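Local coordinates for putative extracellular solute-binding protein (Bordetella bronchiseptica, PDB 4P56) that binds mandelate in the periplasm, probably as the solute-binding component that delivers it to a TRAP transporter, at residues A[49-60]-A[254-265]; A[175-184]-A[303-311]. All coordinates share one frame; numbering follows the deposited sequence.

Contact 1 (A[49-60]-A[254-265]); sequences WGEEIRKATDGR and DQDTLVRLSGRH
I53 and L258, with CA atoms 6.6 Å apart, mark where helix 40-56, through residues 49-56, passes residues 254-260 of helix 252-260. These two parts run roughly antiparallel, their axes 10.2 Å apart at closest and crossing at 149°. Past A56 the first helix gives way to a type I' turn, T57 to R60, that folds back toward D254. R60 grips the D254 carboxylate side-on: NE bonds OD2 at 2.8 Å and NH2 bonds OD1 at 2.9 Å, each on a syn lone pair, with the two flat groups nearly coplanar. The bend at chi3 (-53°) swings the guanidinium round to present this edge, while T57 O sits over its face. A water that donates to D254 OD1 also meets T257 OG1, whose stronger partner is Q253 O.

Between the polar ends lies an apolar strip. I53 CD1 packs 3.6 Å from L258 CD1 and also covers one face of the W49 indole, while L261 CD1 rests against I53 and A56. In its own ring plane, W49 NE1 reaches L261 O at 2.9 Å, approaching from above the carbonyl plane. H265 NE2 bonds E52 OE1 at 2.6 Å on the syn lone pair, ring and carboxylate steeply inclined at 75°. Beyond the pair, W49 packs on L266 and L269 of helix 263-285 and, with S262, on L141 of strand 139-145.

Contact 2 (A[175-184]-A[303-311]); sequences MAADVAKAVG and VRERTKGFE
F310 pushes its ring into helix 175-182 as a knob into the hole formed by M175, D178, V179 and A182. The far rim of the ring goes in first: CZ lies 3.5 Å from D178 O, which is near the ring plane, and 3.8 Å from A182 CB, which comes obliquely. V179 CG2 meets the edge in plane, 3.9 Å from F310 CE2, the two side chains crossing at about a right angle. On one face, offset toward the rim, sits T307 CB from the ring's own segment.

M175, a selenomethionine, makes a Met-aromatic contact from an oblique direction. Its SE is 3.5 Å from F310 CD2, and the line from SE to the ring centroid is 65° off the normal. With CG anti to the backbone N, the bend at chi2 (59°) carries SE to the ring. M175 also packs on V106 and L107, and D178 pairs with K103 through OD2.

Helix 175-182 follows strand 168-171 and leads toward strand 186-189, a beta-alpha-beta crossover between neighbouring parallel strands of the mixed sheet; A176, A177 and A180 pack on V171, while V179 and A180 reach F208. Its C-terminus closes in a Schellman motif at G184.

At that end R306 bends at chi2 (-77°), laying its aliphatic chain beside A182 O before NH1 bonds the same oxygen at 3.0 Å, in the carbonyl plane on a lone pair. The guanidinium meets this last-turn carbonyl with its edge. A182 and R306 have their CA atoms only 5.6 Å apart, close enough for A182 CB to touch R306 O. Deeper in, the side chains of V183 and V303 cross obliquely, CG1 of V183 lying 4.0 Å from CG2 of V303.

Contacts 1 and 2 lie on opposite sides of the chain's centre, their centres about 39 Å apart and nearest atoms about 20 Å apart, and share no helix. Both are partly buried packings of helices distant in sequence, and their segments alternate along the chain. Contact 1, the more peripheral, mixes an apolar strip with polar bonds: a two-pronged arginine-aspartate salt bridge and a histidine-carboxylate hydrogen bond. Contact 2, nearer the centre, is mainly apolar, with one aromatic knob and a lone arginine bond to a backbone carbonyl. The side chain of M175 in contact 2 is about 9 Å from the bound mandelate.

Contact 1 (A[49-60]-A[254-265])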
loop_
_atom_site.group_PDB
_atom_site.type_symbol
_atom_site.label_atom_id
_atom_site.label_comp_id
_atom_site.label_asym_id
_atom_site.label_seq_id
_atom_site.Cartn_x
_atom_site.Cartn_y
_atom_site.Cartn_z
ATOM N N TRP A 49 -4.773 -17.027 -1.092
ATOM C CA TRP A 49 -4.967 -16.798 -2.525
ATOM C C TRP A 49 -4.293 -17.927 -3.300
ATOM O O TRP A 49 -4.832 -18.449 -4.266
ATOM C CB TRP A 49 -4.343 -15.452 -2.884
ATOM C CG TRP A 49 -4.432 -15.016 -4.313
ATOM C CD1 TRP A 49 -5.566 -14.715 -5.029
ATOM C CD2 TRP A 49 -3.329 -14.776 -5.198
ATOM N NE1 TRP A 49 -5.224 -14.287 -6.294
ATOM C CE2 TRP A 49 -3.861 -14.326 -6.422
ATOM C CE3 TRP A 49 -1.940 -14.888 -5.068
ATOM C CZ2 TRP A 49 -3.050 -14.008 -7.515
ATOM C CZ3 TRP A 49 -1.137 -14.559 -6.157
ATOM C CH2 TRP A 49 -1.699 -14.124 -7.353
ATOM N N GLY A 50 -3.102 -18.317 -2.863
ATOM C CA GLY A 50 -2.424 -19.458 -3.466
ATOM C C GLY A 50 -3.263 -20.737 -3.345
ATOM O O GLY A 50 -3.332 -21.560 -4.263
ATOM N N GLU A 51 -3.932 -20.898 -2.212
ATOM C CA GLU A 51 -4.800 -22.063 -2.034
ATOM C C GLU A 51 -5.985 -22.009 -3.025
ATOM O O GLU A 51 -6.418 -23.049 -3.572
ATOM C CB GLU A 51 -5.269 -22.106 -0.587
ATOM C CG GLU A 51 -4.205 -22.705 0.314
ATOM C CD GLU A 51 -4.076 -24.186 0.049
ATOM O OE1 GLU A 51 -4.988 -24.922 0.475
ATOM O OE2 GLU A 51 -3.100 -24.610 -0.618
ATOM N N GLU A 52 -6.504 -20.803 -3.258
ATOM C CA GLU A 52 -7.616 -20.645 -4.196
ATOM C C GLU A 52 -7.165 -21.041 -5.593
ATOM O O GLU A 52 -7.900 -21.701 -6.290
ATOM C CB GLU A 52 -8.187 -19.207 -4.203
ATOM C CG GLU A 52 -8.965 -18.807 -2.938
ATOM C CD GLU A 52 -9.704 -17.460 -3.070
ATOM O OE1 GLU A 52 -10.096 -17.084 -4.185
ATOM O OE2 GLU A 52 -9.903 -16.772 -2.051
ATOM N N ILE A 53 -5.967 -20.602 -6.003
ATOM C CA ILE A 53 -5.406 -20.951 -7.296
ATOM C C ILE A 53 -5.169 -22.478 -7.448
ATOM O O ILE A 53 -5.515 -23.104 -8.477
ATOM C CB ILE A 53 -4.058 -20.214 -7.520
ATOM C CG1 ILE A 53 -4.257 -18.696 -7.559
ATOM C CG2 ILE A 53 -3.449 -20.670 -8.799
ATOM C CD1 ILE A 53 -2.939 -17.916 -7.378
ATOM N N ARG A 54 -4.591 -23.086 -6.424
ATOM C CA ARG A 54 -4.386 -24.535 -6.424
ATOM C C ARG A 54 -5.704 -25.254 -6.619
ATOM O O ARG A 54 -5.862 -26.106 -7.507
ATOM C CB ARG A 54 -3.737 -24.996 -5.112
ATOM C CG ARG A 54 -3.459 -26.496 -5.050
ATOM C CD ARG A 54 -2.767 -26.855 -3.737
ATOM N NE ARG A 54 -3.661 -26.582 -2.625
ATOM C CZ ARG A 54 -4.680 -27.379 -2.303
ATOM N NH1 ARG A 54 -4.917 -28.470 -3.016
ATOM N NH2 ARG A 54 -5.466 -27.098 -1.267
ATOM N N LYS A 55 -6.679 -24.936 -5.776
ATOM C CA LYS A 55 -7.947 -25.637 -5.859
ATOM C C LYS A 55 -8.674 -25.422 -7.190
ATOM O O LYS A 55 -9.271 -26.348 -7.713
ATOM C CB LYS A 55 -8.850 -25.230 -4.705
ATOM C CG LYS A 55 -8.296 -25.622 -3.344
ATOM C CD LYS A 55 -9.123 -24.990 -2.212
ATOM C CE LYS A 55 -8.358 -25.017 -0.869
ATOM N NZ LYS A 55 -9.070 -24.274 0.234
ATOM N N ALA A 56 -8.645 -24.200 -7.715
ATOM C CA ALA A 56 -9.344 -23.880 -8.954
ATOM C C ALA A 56 -8.673 -24.430 -10.229
ATOM O O ALA A 56 -9.280 -24.388 -11.300
ATOM C CB ALA A 56 -9.514 -22.367 -9.072
ATOM N N THR A 57 -7.438 -24.920 -10.129
ATOM C CA THR A 57 -6.714 -25.452 -11.303
ATOM C C THR A 57 -6.375 -26.934 -11.078
ATOM O O THR A 57 -5.528 -27.523 -11.758
ATOM C CB THR A 57 -5.396 -24.711 -11.566
ATOM O OG1 THR A 57 -4.517 -24.868 -10.448
ATOM C CG2 THR A 57 -5.649 -23.250 -11.843
ATOM N N ASP A 58 -7.069 -27.523 -10.122
ATOM C CA ASP A 58 -6.864 -28.926 -9.717
ATOM C C ASP A 58 -5.397 -29.256 -9.468
ATOM O O ASP A 58 -4.920 -30.299 -9.889
ATOM C CB ASP A 58 -7.418 -29.899 -10.740
ATOM C CG ASP A 58 -7.291 -31.379 -10.262
ATOM O OD1 ASP A 58 -7.434 -31.637 -9.027
ATOM O OD2 ASP A 58 -7.013 -32.267 -11.106
ATOM N N GLY A 59 -4.682 -28.356 -8.797
ATOM C CA GLY A 59 -3.282 -28.580 -8.493
ATOM C C GLY A 59 -2.344 -28.282 -9.634
ATOM O O GLY A 59 -1.139 -28.379 -9.491
ATOM N N ARG A 60 -2.874 -27.894 -10.781
ATOM C CA ARG A 60 -1.996 -27.680 -11.931
ATOM C C ARG A 60 -1.134 -26.430 -11.787
ATOM O O ARG A 60 -0.072 -26.318 -12.429
ATOM C CB ARG A 60 -2.821 -27.587 -13.205
ATOM C CG ARG A 60 -3.326 -28.919 -13.678
ATOM C CD ARG A 60 -3.992 -28.787 -15.015
ATOM N NE ARG A 60 -5.009 -27.751 -14.995
ATOM C CZ ARG A 60 -6.294 -27.961 -14.720
ATOM N NH1 ARG A 60 -6.736 -29.179 -14.437
ATOM N NH2 ARG A 60 -7.149 -26.941 -14.722
ATOM N N ASP A 254 -6.056 -22.112 -17.559
ATOM C CA ASP A 254 -5.494 -21.794 -16.256
ATOM C C ASP A 254 -5.028 -20.330 -16.200
ATOM O O ASP A 254 -5.110 -19.672 -15.158
ATOM C CB ASP A 254 -4.372 -22.776 -15.886
ATOM C CG ASP A 254 -4.913 -24.153 -15.440
ATOM O OD1 ASP A 254 -6.116 -24.283 -15.153
ATOM O OD2 ASP A 254 -4.120 -25.097 -15.313
ATOM N N GLN A 255 -4.583 -19.804 -17.337
ATOM C CA GLN A 255 -4.317 -18.372 -17.440
ATOM C C GLN A 255 -5.600 -17.599 -17.134
ATOM O O GLN A 255 -5.594 -16.683 -16.323
ATOM C CB GLN A 255 -3.804 -18.017 -18.836
ATOM C CG GLN A 255 -2.389 -18.512 -19.139
ATOM C CD GLN A 255 -1.995 -18.253 -20.592
ATOM O OE1 GLN A 255 -2.717 -17.592 -21.321
ATOM N NE2 GLN A 255 -0.844 -18.762 -21.002
ATOM N N ASP A 256 -6.698 -17.999 -17.763
ATOM C CA ASP A 256 -7.997 -17.343 -17.545
ATOM C C ASP A 256 -8.419 -17.434 -16.087
ATOM O O ASP A 256 -8.897 -16.454 -15.510
ATOM C CB ASP A 256 -9.078 -17.985 -18.404
ATOM C CG ASP A 256 -8.984 -17.593 -19.859
ATOM O OD1 ASP A 256 -8.200 -16.675 -20.197
ATOM O OD2 ASP A 256 -9.715 -18.216 -20.663
ATOM N N THR A 257 -8.219 -18.602 -15.493
ATOM C CA THR A 257 -8.525 -18.801 -14.076
ATOM C C THR A 257 -7.680 -17.896 -13.172
ATOM O O THR A 257 -8.214 -17.226 -12.292
ATOM C CB THR A 257 -8.355 -20.296 -13.665
ATOM O OG1 THR A 257 -9.333 -21.055 -14.353
ATOM C CG2 THR A 257 -8.536 -20.492 -12.161
ATOM N N LEU A 258 -6.371 -17.851 -13.405
ATOM C CA LEU A 258 -5.514 -17.023 -12.585
ATOM C C LEU A 258 -5.946 -15.560 -12.689
ATOM O O LEU A 258 -6.028 -14.843 -11.692
ATOM C CB LEU A 258 -4.048 -17.173 -12.984
ATOM C CG LEU A 258 -3.072 -16.285 -12.202
ATOM C CD1 LEU A 258 -3.191 -16.530 -10.718
ATOM C CD2 LEU A 258 -1.640 -16.501 -12.671
ATOM N N VAL A 259 -6.238 -15.118 -13.908
ATOM C CA VAL A 259 -6.741 -13.770 -14.099
ATOM C C VAL A 259 -8.076 -13.529 -13.376
ATOM O O VAL A 259 -8.270 -12.484 -12.760
ATOM C CB VAL A 259 -6.830 -13.435 -15.592
ATOM C CG1 VAL A 259 -7.476 -12.058 -15.823
ATOM C CG2 VAL A 259 -5.444 -13.460 -16.181
ATOM N N ARG A 260 -8.985 -14.496 -13.426
ATOM C CA ARG A 260 -10.286 -14.357 -12.756
ATOM C C ARG A 260 -10.137 -14.259 -11.229
ATOM O O ARG A 260 -10.928 -13.599 -10.546
ATOM C CB ARG A 260 -11.134 -15.550 -13.153
ATOM C CG ARG A 260 -12.490 -15.667 -12.541
ATOM C CD ARG A 260 -13.287 -16.740 -13.326
ATOM N NE ARG A 260 -12.794 -18.098 -13.092
ATOM C CZ ARG A 260 -12.253 -18.907 -14.014
ATOM N NH1 ARG A 260 -12.100 -18.532 -15.279
ATOM N NH2 ARG A 260 -11.848 -20.119 -13.657
ATOM N N LEU A 261 -9.113 -14.918 -10.707
ATOM C CA LEU A 261 -8.810 -14.897 -9.278
ATOM C C LEU A 261 -7.943 -13.690 -8.923
ATOM O O LEU A 261 -7.605 -13.469 -7.766
ATOM C CB LEU A 261 -8.097 -16.185 -8.876
ATOM C CG LEU A 261 -8.994 -17.424 -8.877
ATOM C CD1 LEU A 261 -8.191 -18.697 -8.614
ATOM C CD2 LEU A 261 -10.149 -17.273 -7.840
ATOM N N SER A 262 -7.586 -12.892 -9.924
ATOM C CA SER A 262 -6.761 -11.713 -9.664
ATOM C C SER A 262 -7.626 -10.458 -9.740
ATOM O O SER A 262 -8.814 -10.510 -9.428
ATOM C CB SER A 262 -5.587 -11.675 -10.654
ATOM O OG SER A 262 -4.716 -12.801 -10.453
ATOM N N GLY A 263 -7.049 -9.327 -10.156
ATOM C CA GLY A 263 -7.831 -8.113 -10.336
ATOM C C GLY A 263 -8.722 -7.804 -9.147
ATOM O O GLY A 263 -8.259 -7.699 -8.045
ATOM N N ARG A 264 -10.014 -7.634 -9.382
ATOM C CA ARG A 264 -10.906 -7.154 -8.342
ATOM C C ARG A 264 -11.024 -8.162 -7.189
ATOM O O ARG A 264 -11.199 -7.787 -6.003
ATOM C CB ARG A 264 -12.270 -6.931 -8.979
ATOM C CG ARG A 264 -13.247 -6.245 -8.098
ATOM C CD ARG A 264 -14.548 -6.240 -8.847
ATOM N NE ARG A 264 -15.206 -4.960 -8.739
ATOM C CZ ARG A 264 -15.831 -4.556 -7.644
ATOM N NH1 ARG A 264 -15.872 -5.340 -6.569
ATOM N NH2 ARG A 264 -16.419 -3.368 -7.626
ATOM N N HIS A 265 -10.976 -9.442 -7.542
ATOM C CA HIS A 265 -11.051 -10.524 -6.541
ATOM C C HIS A 265 -9.878 -10.443 -5.585
ATOM O O HIS A 265 -10.050 -10.526 -4.374
ATOM C CB HIS A 265 -11.025 -11.873 -7.234
ATOM C CG HIS A 265 -11.166 -13.036 -6.307
ATOM N ND1 HIS A 265 -12.385 -13.463 -5.827
ATOM C CD2 HIS A 265 -10.244 -13.875 -5.789
ATOM C CE1 HIS A 265 -12.207 -14.515 -5.050
ATOM N NE2 HIS A 265 -10.913 -14.782 -4.999
HETATM O O HOH W 1 -8.619 -23.636 -14.522
#

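Contact 2 (A[175-184]-A[303-311])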
loop_
_atom_site.group_PDB
_atom_site.type_symbol
_atom_site.label_atom_id
_atom_site.label_comp_id
_atom_site.label_asym_id
_atom_site.label_seq_id
_atom_site.Cartn_x
_atom_site.Cartn_y
_atom_site.Cartn_z
HETATM N N MSE A 175 3.275 8.943 -1.893
HETATM C CA MSE A 175 2.348 9.884 -1.282
HETATM C C MSE A 175 2.735 10.155 0.173
HETATM O O MSE A 175 2.679 11.290 0.627
HETATM C CB MSE A 175 0.942 9.320 -1.363
HETATM C CG MSE A 175 -0.155 10.194 -0.769
HETATM SE SE MSE A 175 -0.270 11.989 -1.610
HETATM C CE MSE A 175 -0.652 11.455 -3.477
ATOM N N ALA A 176 3.164 9.114 0.891
ATOM C CA ALA A 176 3.506 9.279 2.291
ATOM C C ALA A 176 4.596 10.336 2.392
ATOM O O ALA A 176 4.559 11.214 3.249
ATOM C CB ALA A 176 3.970 7.957 2.895
ATOM N N ALA A 177 5.572 10.239 1.497
ATOM C CA ALA A 177 6.683 11.167 1.450
ATOM C C ALA A 177 6.209 12.555 1.034
ATOM O O ALA A 177 6.650 13.567 1.605
ATOM C CB ALA A 177 7.744 10.642 0.496
ATOM N N ASP A 178 5.308 12.609 0.050
ATOM C CA ASP A 178 4.783 13.903 -0.441
ATOM C C ASP A 178 4.089 14.595 0.730
ATOM O O ASP A 178 4.279 15.793 0.958
ATOM C CB ASP A 178 3.752 13.725 -1.567
ATOM C CG ASP A 178 4.367 13.263 -2.892
ATOM O OD1 ASP A 178 5.581 13.501 -3.127
ATOM O OD2 ASP A 178 3.620 12.652 -3.700
ATOM N N VAL A 179 3.261 13.844 1.451
ATOM C CA VAL A 179 2.566 14.401 2.606
ATOM C C VAL A 179 3.548 14.847 3.701
ATOM O O VAL A 179 3.447 15.966 4.203
ATOM C CB VAL A 179 1.498 13.443 3.210
ATOM C CG1 VAL A 179 0.917 14.021 4.518
ATOM C CG2 VAL A 179 0.373 13.160 2.214
ATOM N N ALA A 180 4.484 13.989 4.090
ATOM C CA ALA A 180 5.478 14.380 5.106
ATOM C C ALA A 180 6.151 15.711 4.756
ATOM O O ALA A 180 6.229 16.619 5.581
ATOM C CB ALA A 180 6.546 13.287 5.266
ATOM N N LYS A 181 6.643 15.816 3.523
ATOM C CA LYS A 181 7.330 17.024 3.075
ATOM C C LYS A 181 6.353 18.195 3.158
ATOM O O LYS A 181 6.684 19.256 3.670
ATOM C CB LYS A 181 7.855 16.846 1.641
ATOM C CG LYS A 181 8.734 18.000 1.147
ATOM C CD LYS A 181 9.186 17.796 -0.299
ATOM C CE LYS A 181 10.261 18.806 -0.713
ATOM N NZ LYS A 181 9.838 19.634 -1.878
ATOM N N ALA A 182 5.129 18.002 2.675
ATOM C CA ALA A 182 4.201 19.129 2.594
ATOM C C ALA A 182 3.856 19.701 3.987
ATOM O O ALA A 182 3.675 20.910 4.147
ATOM C CB ALA A 182 2.941 18.737 1.860
ATOM N N VAL A 183 3.733 18.823 4.976
ATOM C CA VAL A 183 3.393 19.272 6.319
ATOM C C VAL A 183 4.629 19.740 7.099
ATOM O O VAL A 183 4.518 20.136 8.250
ATOM C CB VAL A 183 2.608 18.204 7.128
ATOM C CG1 VAL A 183 1.276 17.901 6.486
ATOM C CG2 VAL A 183 3.431 16.934 7.309
ATOM N N GLY A 184 5.805 19.697 6.467
ATOM C CA GLY A 184 6.998 20.282 7.054
ATOM C C GLY A 184 7.864 19.291 7.807
ATOM O O GLY A 184 8.836 19.693 8.472
ATOM N N VAL A 303 -3.654 20.505 6.935
ATOM C CA VAL A 303 -3.089 19.476 6.046
ATOM C C VAL A 303 -3.698 19.529 4.642
ATOM O O VAL A 303 -2.996 19.371 3.642
ATOM C CB VAL A 303 -3.198 18.062 6.642
ATOM C CG1 VAL A 303 -2.666 17.026 5.643
ATOM C CG2 VAL A 303 -2.404 17.978 7.949
ATOM N N ARG A 304 -4.993 19.793 4.564
ATOM C CA ARG A 304 -5.637 19.969 3.280
ATOM C C ARG A 304 -4.949 21.123 2.545
ATOM O O ARG A 304 -4.638 21.031 1.348
ATOM C CB ARG A 304 -7.142 20.241 3.458
ATOM C CG ARG A 304 -7.962 19.903 2.209
ATOM C CD ARG A 304 -9.450 20.168 2.388
ATOM N NE ARG A 304 -10.054 19.518 3.560
ATOM C CZ ARG A 304 -10.575 18.289 3.588
ATOM N NH1 ARG A 304 -11.125 17.837 4.709
ATOM N NH2 ARG A 304 -10.549 17.501 2.520
ATOM N N GLU A 305 -4.671 22.198 3.275
ATOM C CA GLU A 305 -4.153 23.383 2.641
ATOM C C GLU A 305 -2.742 23.093 2.104
ATOM O O GLU A 305 -2.381 23.561 1.018
ATOM C CB GLU A 305 -4.172 24.559 3.609
ATOM C CG GLU A 305 -4.141 25.907 2.938
ATOM C CD GLU A 305 -2.761 26.257 2.430
ATOM O OE1 GLU A 305 -1.762 25.751 2.992
ATOM O OE2 GLU A 305 -2.672 27.036 1.457
ATOM N N ARG A 306 -1.958 22.305 2.841
ATOM C CA ARG A 306 -0.577 22.031 2.433
ATOM C C ARG A 306 -0.518 21.083 1.259
ATOM O O ARG A 306 0.468 21.077 0.503
ATOM C CB ARG A 306 0.223 21.414 3.570
ATOM C CG ARG A 306 0.385 22.326 4.797
ATOM C CD ARG A 306 1.414 23.391 4.601
ATOM N NE ARG A 306 1.698 24.067 5.867
ATOM C CZ ARG A 306 2.789 23.881 6.614
ATOM N NH1 ARG A 306 3.751 23.053 6.226
ATOM N NH2 ARG A 306 2.927 24.549 7.763
ATOM N N THR A 307 -1.537 20.234 1.153
ATOM C CA THR A 307 -1.571 19.170 0.159
ATOM C C THR A 307 -2.552 19.452 -0.973
ATOM O O THR A 307 -2.826 18.579 -1.794
ATOM C CB THR A 307 -1.934 17.819 0.811
ATOM O OG1 THR A 307 -3.247 17.889 1.376
ATOM C CG2 THR A 307 -0.934 17.474 1.879
ATOM N N LYS A 308 -3.045 20.680 -1.049
ATOM C CA LYS A 308 -4.106 21.002 -2.006
ATOM C C LYS A 308 -3.686 20.904 -3.476
ATOM O O LYS A 308 -4.551 20.800 -4.345
ATOM C CB LYS A 308 -4.676 22.399 -1.742
ATOM C CG LYS A 308 -3.678 23.503 -2.005
ATOM C CD LYS A 308 -4.222 24.869 -1.600
ATOM C CE LYS A 308 -3.173 25.959 -1.780
ATOM N NZ LYS A 308 -1.926 25.674 -0.998
ATOM N N GLY A 309 -2.387 20.953 -3.747
ATOM C CA GLY A 309 -1.881 20.909 -5.116
ATOM C C GLY A 309 -1.649 19.496 -5.634
ATOM O O GLY A 309 -1.360 19.307 -6.819
ATOM N N PHE A 310 -1.768 18.493 -4.760
ATOM C CA PHE A 310 -1.427 17.114 -5.138
ATOM C C PHE A 310 -2.329 16.582 -6.245
ATOM O O PHE A 310 -1.870 15.816 -7.114
ATOM C CB PHE A 310 -1.534 16.154 -3.955
ATOM C CG PHE A 310 -0.458 16.340 -2.894
ATOM C CD1 PHE A 310 0.467 17.383 -2.963
ATOM C CD2 PHE A 310 -0.381 15.450 -1.852
ATOM C CE1 PHE A 310 1.440 17.535 -1.977
ATOM C CE2 PHE A 310 0.579 15.584 -0.869
ATOM C CZ PHE A 310 1.503 16.635 -0.940
ATOM N N GLU A 311 -3.610 16.958 -6.192
ATOM C CA GLU A 311 -4.565 16.461 -7.168
ATOM C C GLU A 311 -4.191 16.945 -8.564
ATOM O O GLU A 311 -4.186 16.161 -9.510
ATOM C CB GLU A 311 -5.993 16.868 -6.806
ATOM C CG GLU A 311 -7.033 16.378 -7.785
ATOM C CD GLU A 311 -8.467 16.674 -7.335
ATOM O OE1 GLU A 311 -8.907 16.144 -6.313
ATOM O OE2 GLU A 311 -9.154 17.428 -8.013
#